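Local coordinates for protein RMD9, mitochondrial (PDB 7A9X) that binds a dodecameric element in the 3'-untranslated regions of yeast mitochondrial mRNAs and takes part in their processing or stability, at residues L129-D134 and T435-R440; I399-F404 and Y430-T435. One frame throughout, in Å; residues are numbered along the deposited sequence.

Contact 1. Residues L129-D134 and T435-R440; sequences LSRKPD and TIISYR. With nucleotides of chain B.
Across the RNA-binding groove of this pentatricopeptide repeat protein, Asp-134 of the loop 129-134 meets Arg-440 near the start of helix 436-445, with the base of U11 of chain B beside them. The two side chains reach toward each other tip to tip in an end-on, two-pronged salt bridge: Arg-440 NH1 lies 3.0 Å from Asp-134 OD1, and NH2 pairs with OD2. Both oxygens are met on the syn side, yet the carboxylate and guanidinium planes are turned 42° apart. Arg-440 NH1 also donates to O2 of U11, at 2.8 Å, so one nitrogen ties the base to the salt bridge. Arg-131 NH1 makes a weak, bent salt-bridge bond to the same Asp-134 OD1, and this shared carboxylate probably eases the repulsion between the two arginines. Ile-436 CD1 lies over one face of the Arg-131 guanidinium, 3.5 Å from CZ, and over one face of the Arg-440 guanidinium too, off toward its rim. Ile-437 sends CD1 to within 3.3 Å of C2 of U11. In the loop, Lys-132 N donates to O4 of U10 of chain B (3.0 Å), while Lys-132 NZ bonds phosphate oxygens of A9 and U10 of chain B. Asp-480 takes Arg-440 NE; helix 401-410 packs on Ile-437, helix 454-470 on Ile-436, and the loop itself follows helix 105-128.

Contact 2. Residues I399-F404 and Y430-T435; sequences IDEPFF and YHIPRT. With nucleotides of chain B.
Glu-401 turns CG anti to its backbone N (chi1 -156°) and stays extended beyond it, carrying the carboxylate to Thr-435; Ile-399, with CD1 anti to CA (chi2 -176°), extends to the ring of Tyr-430. Glu-401 OE2 accepts the backbone N-H of Thr-435 at 2.8 Å in a nearly straight bond, the donor standing well above the carboxylate plane. The Thr-435 hydroxyl lies against OE1, too close to be taken at face value, so that bond is doubtful in detail. Arg-434 NE adds a long, weak salt bridge to OE2, with this oxygen at the edge of the guanidinium; Ser-438 also bonds OE2 and is the stronger polar partner of Arg-434, and Asn-405 bonds OE1. Ile-432 sets CG2 against the backbone, 3.5 Å from Glu-401 N, and packs CD1 on the Ile-399 side chain, 3.7 Å from CB. Ile-399 CD1 sits over one face of the Tyr-430 ring in a CH-pi contact, 3.7 Å from the centroid. The Phe-404 and Tyr-430 side chains cross at about a right angle, Phe-404 CE2 4.2 Å from Tyr-430 CD2. Tyr-430 also packs on Ile-390 and Ser-394 of helix 379-396. An alanine in its place would probably leave Ile-399 CD1 and Phe-404 CE2 without their aromatic neighbour and open a gap beside that helix. A Schellman motif with His-431 as C-prime residue ends helix 417-429, and the chain then runs back past the start of helix 401-410, as in the antiparallel helical hairpin of a pentatricopeptide repeat.

In the fold
Contact 2 is nested within the long loop of chain closed by contact 1: the order is 129-134, 399-404, 430-435 and 435-440. Their centres lie 11 Å apart, on the same side of the chain's centre, and Thr-435 belongs to both as the N-cap of helix 436-445. Contact 2 is local, joining the chain around the two ends of the inferred repeat PPR7 and leading straight into the helix that enters PPR8. Contact 1 spans 301 residues and brings a loop that precedes the annotated repeats back against that helix. Ser-438 and Glu-401 join the two directly, through a probable hydrogen bond. The repeat junction and the distant loop thus meet around U10 of the bound RNA, which both contacts touch.

Contact 1. Residues L129-D134 and T435-R440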
loop_
_atom_site.group_PDB
_atom_site.type_symbol
_atom_site.label_atom_id
_atom_site.label_comp_id
_atom_site.label_asym_id
_atom_site.label_seq_id
_atom_site.Cartn_x
_atom_site.Cartn_y
_atom_site.Cartn_z
ATOM N N LEU A 129 -9.152 -3.662 6.937
ATOM C CA LEU A 129 -10.486 -3.746 6.361
ATOM C C LEU A 129 -10.662 -5.048 5.584
ATOM O O LEU A 129 -9.700 -5.661 5.116
ATOM C CB LEU A 129 -10.744 -2.560 5.433
ATOM C CG LEU A 129 -10.845 -1.181 6.078
ATOM C CD1 LEU A 129 -10.765 -0.105 5.012
ATOM C CD2 LEU A 129 -12.142 -1.068 6.861
ATOM N N SER A 130 -11.925 -5.462 5.443
ATOM C CA SER A 130 -12.227 -6.653 4.655
ATOM C C SER A 130 -11.873 -6.459 3.187
ATOM O O SER A 130 -11.612 -7.436 2.478
ATOM C CB SER A 130 -13.705 -7.016 4.803
ATOM O OG SER A 130 -14.532 -5.921 4.453
ATOM N N ARG A 131 -11.860 -5.215 2.720
ATOM C CA ARG A 131 -11.448 -4.899 1.362
ATOM C C ARG A 131 -11.027 -3.439 1.326
ATOM O O ARG A 131 -11.399 -2.646 2.194
ATOM C CB ARG A 131 -12.567 -5.165 0.351
ATOM C CG ARG A 131 -13.779 -4.263 0.517
ATOM C CD ARG A 131 -14.749 -4.426 -0.642
ATOM N NE ARG A 131 -15.921 -3.566 -0.507
ATOM C CZ ARG A 131 -16.006 -2.332 -0.996
ATOM N NH1 ARG A 131 -14.986 -1.805 -1.659
ATOM N NH2 ARG A 131 -17.114 -1.624 -0.823
ATOM N N LYS A 132 -10.233 -3.098 0.317
ATOM C CA LYS A 132 -9.891 -1.703 0.105
ATOM C C LYS A 132 -11.135 -0.930 -0.327
ATOM O O LYS A 132 -11.949 -1.445 -1.100
ATOM C CB LYS A 132 -8.796 -1.567 -0.951
ATOM C CG LYS A 132 -7.416 -1.975 -0.471
ATOM C CD LYS A 132 -6.420 -2.028 -1.619
ATOM C CE LYS A 132 -6.404 -0.731 -2.408
ATOM N NZ LYS A 132 -5.370 -0.757 -3.480
ATOM N N PRO A 133 -11.323 0.289 0.169
ATOM C CA PRO A 133 -12.458 1.094 -0.289
ATOM C C PRO A 133 -12.281 1.519 -1.736
ATOM O O PRO A 133 -11.163 1.661 -2.238
ATOM C CB PRO A 133 -12.442 2.302 0.655
ATOM C CG PRO A 133 -11.038 2.386 1.147
ATOM C CD PRO A 133 -10.557 0.962 1.231
ATOM N N ASP A 134 -13.413 1.710 -2.408
ATOM C CA ASP A 134 -13.401 2.182 -3.784
ATOM C C ASP A 134 -12.785 3.574 -3.868
ATOM O O ASP A 134 -12.970 4.415 -2.985
ATOM C CB ASP A 134 -14.819 2.200 -4.353
ATOM C CG ASP A 134 -15.480 0.838 -4.312
ATOM O OD1 ASP A 134 -14.751 -0.175 -4.298
ATOM O OD2 ASP A 134 -16.726 0.778 -4.297
ATOM N N THR A 435 -16.707 -11.343 -0.520
ATOM C CA THR A 435 -16.819 -9.900 -0.681
ATOM C C THR A 435 -17.251 -9.596 -2.111
ATOM O O THR A 435 -17.362 -10.490 -2.954
ATOM C CB THR A 435 -15.498 -9.188 -0.370
ATOM O OG1 THR A 435 -14.588 -9.370 -1.461
ATOM C CG2 THR A 435 -14.877 -9.733 0.902
ATOM N N ILE A 436 -17.491 -8.311 -2.384
ATOM C CA ILE A 436 -17.862 -7.902 -3.733
ATOM C C ILE A 436 -16.704 -7.976 -4.715
ATOM O O ILE A 436 -16.931 -7.893 -5.926
ATOM C CB ILE A 436 -18.438 -6.473 -3.732
ATOM C CG1 ILE A 436 -17.365 -5.459 -3.336
ATOM C CG2 ILE A 436 -19.630 -6.381 -2.792
ATOM C CD1 ILE A 436 -17.849 -4.021 -3.377
ATOM N N ILE A 437 -15.469 -8.130 -4.226
ATOM C CA ILE A 437 -14.312 -8.177 -5.118
ATOM C C ILE A 437 -14.400 -9.380 -6.050
ATOM O O ILE A 437 -14.165 -9.262 -7.259
ATOM C CB ILE A 437 -13.004 -8.199 -4.307
ATOM C CG1 ILE A 437 -13.000 -7.100 -3.241
ATOM C CG2 ILE A 437 -11.803 -8.064 -5.236
ATOM C CD1 ILE A 437 -13.061 -5.701 -3.791
ATOM N N SER A 438 -14.732 -10.553 -5.505
ATOM C CA SER A 438 -14.809 -11.764 -6.318
ATOM C C SER A 438 -15.843 -11.617 -7.426
ATOM O O SER A 438 -15.570 -11.927 -8.592
ATOM C CB SER A 438 -15.138 -12.965 -5.433
ATOM O OG SER A 438 -16.361 -12.761 -4.742
ATOM N N TYR A 439 -17.041 -11.142 -7.079
ATOM C CA TYR A 439 -18.090 -10.986 -8.080
ATOM C C TYR A 439 -17.698 -9.968 -9.142
ATOM O O TYR A 439 -18.080 -10.117 -10.309
ATOM C CB TYR A 439 -19.403 -10.594 -7.402
ATOM C CG TYR A 439 -19.887 -11.609 -6.385
ATOM C CD1 TYR A 439 -19.446 -11.566 -5.067
ATOM C CD2 TYR A 439 -20.779 -12.612 -6.744
ATOM C CE1 TYR A 439 -19.881 -12.493 -4.134
ATOM C CE2 TYR A 439 -21.221 -13.544 -5.816
ATOM C CZ TYR A 439 -20.768 -13.478 -4.512
ATOM O OH TYR A 439 -21.202 -14.398 -3.585
ATOM N N ARG A 440 -16.931 -8.942 -8.768
ATOM C CA ARG A 440 -16.404 -8.017 -9.767
ATOM C C ARG A 440 -15.427 -8.718 -10.702
ATOM O O ARG A 440 -15.494 -8.541 -11.923
ATOM C CB ARG A 440 -15.729 -6.828 -9.083
ATOM C CG ARG A 440 -16.693 -5.800 -8.521
ATOM C CD ARG A 440 -15.965 -4.737 -7.719
ATOM N NE ARG A 440 -16.880 -3.708 -7.236
ATOM C CZ ARG A 440 -16.542 -2.746 -6.383
ATOM N NH1 ARG A 440 -15.303 -2.681 -5.910
ATOM N NH2 ARG A 440 -17.444 -1.853 -6.001
ATOM P P A B 9 -2.196 -1.001 -1.460
ATOM O OP1 A B 9 -2.931 -0.282 -2.529
ATOM O OP2 A B 9 -2.948 -1.508 -0.286
ATOM O "O5'" A B 9 -1.428 -2.241 -2.115
ATOM C "C5'" A B 9 -0.996 -3.348 -1.328
ATOM C "C4'" A B 9 -1.722 -4.631 -1.656
ATOM O "O4'" A B 9 -2.188 -5.239 -0.426
ATOM C "C3'" A B 9 -2.968 -4.511 -2.524
ATOM O "O3'" A B 9 -2.648 -4.502 -3.909
ATOM C "C2'" A B 9 -3.799 -5.721 -2.105
ATOM O "O2'" A B 9 -3.353 -6.892 -2.770
ATOM C "C1'" A B 9 -3.445 -5.847 -0.624
ATOM N N9 A B 9 -4.420 -5.187 0.268
ATOM C C8 A B 9 -4.277 -3.965 0.874
ATOM N N7 A B 9 -5.289 -3.622 1.634
ATOM C C5 A B 9 -6.157 -4.698 1.528
ATOM C C6 A B 9 -7.418 -4.952 2.100
ATOM N N6 A B 9 -8.043 -4.106 2.921
ATOM N N1 A B 9 -8.024 -6.120 1.797
ATOM C C2 A B 9 -7.393 -6.968 0.973
ATOM N N3 A B 9 -6.210 -6.841 0.373
ATOM C C4 A B 9 -5.635 -5.672 0.694
ATOM P P U B 11 -6.173 -6.137 -9.265
ATOM O OP1 U B 11 -5.643 -6.490 -10.609
ATOM O OP2 U B 11 -5.574 -4.998 -8.524
ATOM O "O5'" U B 11 -7.740 -5.872 -9.398
ATOM C "C5'" U B 11 -8.578 -6.773 -10.103
ATOM C "C4'" U B 11 -10.032 -6.405 -9.953
ATOM O "O4'" U B 11 -10.455 -6.620 -8.580
ATOM C "C3'" U B 11 -10.384 -4.951 -10.219
ATOM O "O3'" U B 11 -10.496 -4.647 -11.597
ATOM C "C2'" U B 11 -11.683 -4.780 -9.445
ATOM O "O2'" U B 11 -12.773 -5.350 -10.154
ATOM C "C1'" U B 11 -11.410 -5.644 -8.214
ATOM N N1 U B 11 -10.861 -4.851 -7.092
ATOM C C2 U B 11 -11.729 -4.049 -6.374
ATOM O O2 U B 11 -12.921 -3.965 -6.619
ATOM N N3 U B 11 -11.146 -3.348 -5.347
ATOM C C4 U B 11 -9.815 -3.367 -4.980
ATOM O O4 U B 11 -9.436 -2.677 -4.034
ATOM C C5 U B 11 -8.985 -4.219 -5.773
ATOM C C6 U B 11 -9.524 -4.915 -6.777
ATOM P P U B 10 -3.761 -4.163 -5.019
ATOM O OP1 U B 10 -3.043 -3.850 -6.282
ATOM O OP2 U B 10 -4.708 -3.167 -4.454
ATOM O "O5'" U B 10 -4.545 -5.535 -5.232
ATOM C "C5'" U B 10 -3.974 -6.605 -5.975
ATOM C "C4'" U B 10 -4.971 -7.718 -6.172
ATOM O "O4'" U B 10 -5.436 -8.170 -4.877
ATOM C "C3'" U B 10 -6.239 -7.336 -6.925
ATOM O "O3'" U B 10 -6.079 -7.441 -8.331
ATOM C "C2'" U B 10 -7.286 -8.297 -6.370
ATOM O "O2'" U B 10 -7.249 -9.540 -7.056
ATOM C "C1'" U B 10 -6.802 -8.510 -4.934
ATOM N N1 U B 10 -7.535 -7.684 -3.947
ATOM C C2 U B 10 -8.572 -8.284 -3.256
ATOM O O2 U B 10 -8.902 -9.443 -3.435
ATOM N N3 U B 10 -9.206 -7.474 -2.347
ATOM C C4 U B 10 -8.912 -6.156 -2.066
ATOM O O4 U B 10 -9.576 -5.557 -1.219
ATOM C C5 U B 10 -7.825 -5.608 -2.820
ATOM C C6 U B 10 -7.189 -6.374 -3.710
#

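Contact 2. Residues I399-F404 and Y430-T435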
loop_
_atom_site.group_PDB
_atom_site.type_symbol
_atom_site.label_atom_id
_atom_site.label_comp_id
_atom_site.label_asym_id
_atom_site.label_seq_id
_atom_site.Cartn_x
_atom_site.Cartn_y
_atom_site.Cartn_z
ATOM N N ILE A 399 -8.652 -20.695 3.708
ATOM C CA ILE A 399 -8.379 -19.844 2.557
ATOM C C ILE A 399 -9.184 -18.558 2.670
ATOM O O ILE A 399 -10.383 -18.577 2.977
ATOM C CB ILE A 399 -8.682 -20.586 1.248
ATOM C CG1 ILE A 399 -7.804 -21.834 1.133
ATOM C CG2 ILE A 399 -8.446 -19.675 0.056
ATOM C CD1 ILE A 399 -7.976 -22.584 -0.167
ATOM N N ASP A 400 -8.519 -17.433 2.447
ATOM C CA ASP A 400 -9.167 -16.135 2.378
ATOM C C ASP A 400 -9.550 -15.824 0.936
ATOM O O ASP A 400 -9.013 -16.398 -0.015
ATOM C CB ASP A 400 -8.242 -15.051 2.924
ATOM C CG ASP A 400 -6.811 -15.225 2.452
ATOM O OD1 ASP A 400 -6.168 -16.218 2.852
ATOM O OD2 ASP A 400 -6.336 -14.386 1.661
ATOM N N GLU A 401 -10.488 -14.898 0.780
ATOM C CA GLU A 401 -10.976 -14.572 -0.553
ATOM C C GLU A 401 -9.917 -13.923 -1.443
ATOM O O GLU A 401 -9.851 -14.254 -2.634
ATOM C CB GLU A 401 -12.206 -13.668 -0.475
ATOM C CG GLU A 401 -13.076 -13.763 -1.713
ATOM C CD GLU A 401 -13.930 -12.536 -1.929
ATOM O OE1 GLU A 401 -13.421 -11.412 -1.726
ATOM O OE2 GLU A 401 -15.110 -12.702 -2.303
ATOM N N PRO A 402 -9.089 -12.994 -0.942
ATOM C CA PRO A 402 -8.065 -12.407 -1.823
ATOM C C PRO A 402 -7.119 -13.431 -2.428
ATOM O O PRO A 402 -6.609 -13.205 -3.531
ATOM C CB PRO A 402 -7.329 -11.429 -0.898
ATOM C CG PRO A 402 -8.354 -11.028 0.090
ATOM C CD PRO A 402 -9.140 -12.282 0.352
ATOM N N PHE A 403 -6.878 -14.552 -1.742
ATOM C CA PHE A 403 -6.040 -15.608 -2.303
ATOM C C PHE A 403 -6.559 -16.054 -3.666
ATOM O O PHE A 403 -5.800 -16.121 -4.640
ATOM C CB PHE A 403 -5.973 -16.791 -1.336
ATOM C CG PHE A 403 -5.233 -17.985 -1.880
ATOM C CD1 PHE A 403 -3.847 -18.020 -1.876
ATOM C CD2 PHE A 403 -5.924 -19.077 -2.386
ATOM C CE1 PHE A 403 -3.163 -19.116 -2.372
ATOM C CE2 PHE A 403 -5.247 -20.177 -2.883
ATOM C CZ PHE A 403 -3.865 -20.198 -2.876
ATOM N N PHE A 404 -7.855 -16.356 -3.756
ATOM C CA PHE A 404 -8.442 -16.752 -5.029
ATOM C C PHE A 404 -8.742 -15.562 -5.934
ATOM O O PHE A 404 -8.762 -15.725 -7.159
ATOM C CB PHE A 404 -9.716 -17.567 -4.793
ATOM C CG PHE A 404 -9.461 -19.027 -4.521
ATOM C CD1 PHE A 404 -8.849 -19.826 -5.479
ATOM C CD2 PHE A 404 -9.844 -19.604 -3.320
ATOM C CE1 PHE A 404 -8.616 -21.173 -5.240
ATOM C CE2 PHE A 404 -9.615 -20.951 -3.073
ATOM C CZ PHE A 404 -8.999 -21.736 -4.036
ATOM N N TYR A 430 -14.311 -24.272 -0.363
ATOM C CA TYR A 430 -13.539 -23.941 0.825
ATOM C C TYR A 430 -14.281 -23.005 1.772
ATOM O O TYR A 430 -13.684 -22.535 2.747
ATOM C CB TYR A 430 -12.191 -23.339 0.419
ATOM C CG TYR A 430 -11.286 -24.334 -0.271
ATOM C CD1 TYR A 430 -10.427 -25.144 0.461
ATOM C CD2 TYR A 430 -11.303 -24.476 -1.654
ATOM C CE1 TYR A 430 -9.605 -26.063 -0.165
ATOM C CE2 TYR A 430 -10.483 -25.391 -2.288
ATOM C CZ TYR A 430 -9.638 -26.181 -1.538
ATOM O OH TYR A 430 -8.821 -27.095 -2.162
ATOM N N HIS A 431 -15.561 -22.738 1.511
ATOM C CA HIS A 431 -16.421 -21.925 2.374
ATOM C C HIS A 431 -15.768 -20.577 2.689
ATOM O O HIS A 431 -15.450 -20.249 3.832
ATOM C CB HIS A 431 -16.768 -22.685 3.657
ATOM C CG HIS A 431 -17.371 -24.033 3.412
ATOM N ND1 HIS A 431 -16.656 -25.203 3.557
ATOM C CD2 HIS A 431 -18.616 -24.399 3.025
ATOM C CE1 HIS A 431 -17.437 -26.231 3.277
ATOM N NE2 HIS A 431 -18.630 -25.771 2.951
ATOM N N ILE A 432 -15.584 -19.802 1.626
ATOM C CA ILE A 432 -14.882 -18.524 1.712
ATOM C C ILE A 432 -15.857 -17.415 2.087
ATOM O O ILE A 432 -16.908 -17.274 1.446
ATOM C CB ILE A 432 -14.176 -18.189 0.390
ATOM C CG1 ILE A 432 -13.376 -19.390 -0.113
ATOM C CG2 ILE A 432 -13.268 -16.995 0.575
ATOM C CD1 ILE A 432 -12.254 -19.780 0.797
ATOM N N PRO A 433 -15.557 -16.612 3.112
ATOM C CA PRO A 433 -16.333 -15.383 3.334
ATOM C C PRO A 433 -16.246 -14.467 2.125
ATOM O O PRO A 433 -15.164 -13.968 1.796
ATOM C CB PRO A 433 -15.672 -14.765 4.572
ATOM C CG PRO A 433 -14.997 -15.915 5.259
ATOM C CD PRO A 433 -14.549 -16.834 4.161
ATOM N N ARG A 434 -17.372 -14.245 1.454
ATOM C CA ARG A 434 -17.361 -13.567 0.166
ATOM C C ARG A 434 -17.441 -12.054 0.330
ATOM O O ARG A 434 -18.136 -11.544 1.212
ATOM C CB ARG A 434 -18.525 -14.061 -0.696
ATOM C CG ARG A 434 -18.523 -15.564 -0.938
ATOM C CD ARG A 434 -17.288 -15.998 -1.717
ATOM N NE ARG A 434 -17.217 -15.351 -3.025
ATOM C CZ ARG A 434 -17.814 -15.811 -4.120
ATOM N NH1 ARG A 434 -17.699 -15.156 -5.267
ATOM N NH2 ARG A 434 -18.532 -16.926 -4.068
ATOM N N THR A 435 -16.707 -11.343 -0.520
ATOM C CA THR A 435 -16.819 -9.900 -0.681
ATOM C C THR A 435 -17.251 -9.596 -2.111
ATOM O O THR A 435 -17.362 -10.490 -2.954
ATOM C CB THR A 435 -15.498 -9.188 -0.370
ATOM O OG1 THR A 435 -14.588 -9.370 -1.461
ATOM C CG2 THR A 435 -14.877 -9.733 0.902
ATOM P P U B 10 -3.761 -4.163 -5.019
ATOM O OP1 U B 10 -3.043 -3.850 -6.282
ATOM O OP2 U B 10 -4.708 -3.167 -4.454
ATOM O "O5'" U B 10 -4.545 -5.535 -5.232
ATOM C "C5'" U B 10 -3.974 -6.605 -5.975
ATOM C "C4'" U B 10 -4.971 -7.718 -6.172
ATOM O "O4'" U B 10 -5.436 -8.170 -4.877
ATOM C "C3'" U B 10 -6.239 -7.336 -6.925
ATOM O "O3'" U B 10 -6.079 -7.441 -8.331
ATOM C "C2'" U B 10 -7.286 -8.297 -6.370
ATOM O "O2'" U B 10 -7.249 -9.540 -7.056
ATOM C "C1'" U B 10 -6.802 -8.510 -4.934
ATOM N N1 U B 10 -7.535 -7.684 -3.947
ATOM C C2 U B 10 -8.572 -8.284 -3.256
ATOM O O2 U B 10 -8.902 -9.443 -3.435
ATOM N N3 U B 10 -9.206 -7.474 -2.347
ATOM C C4 U B 10 -8.912 -6.156 -2.066
ATOM O O4 U B 10 -9.576 -5.557 -1.219
ATOM C C5 U B 10 -7.825 -5.608 -2.820
ATOM C C6 U B 10 -7.189 -6.374 -3.710
#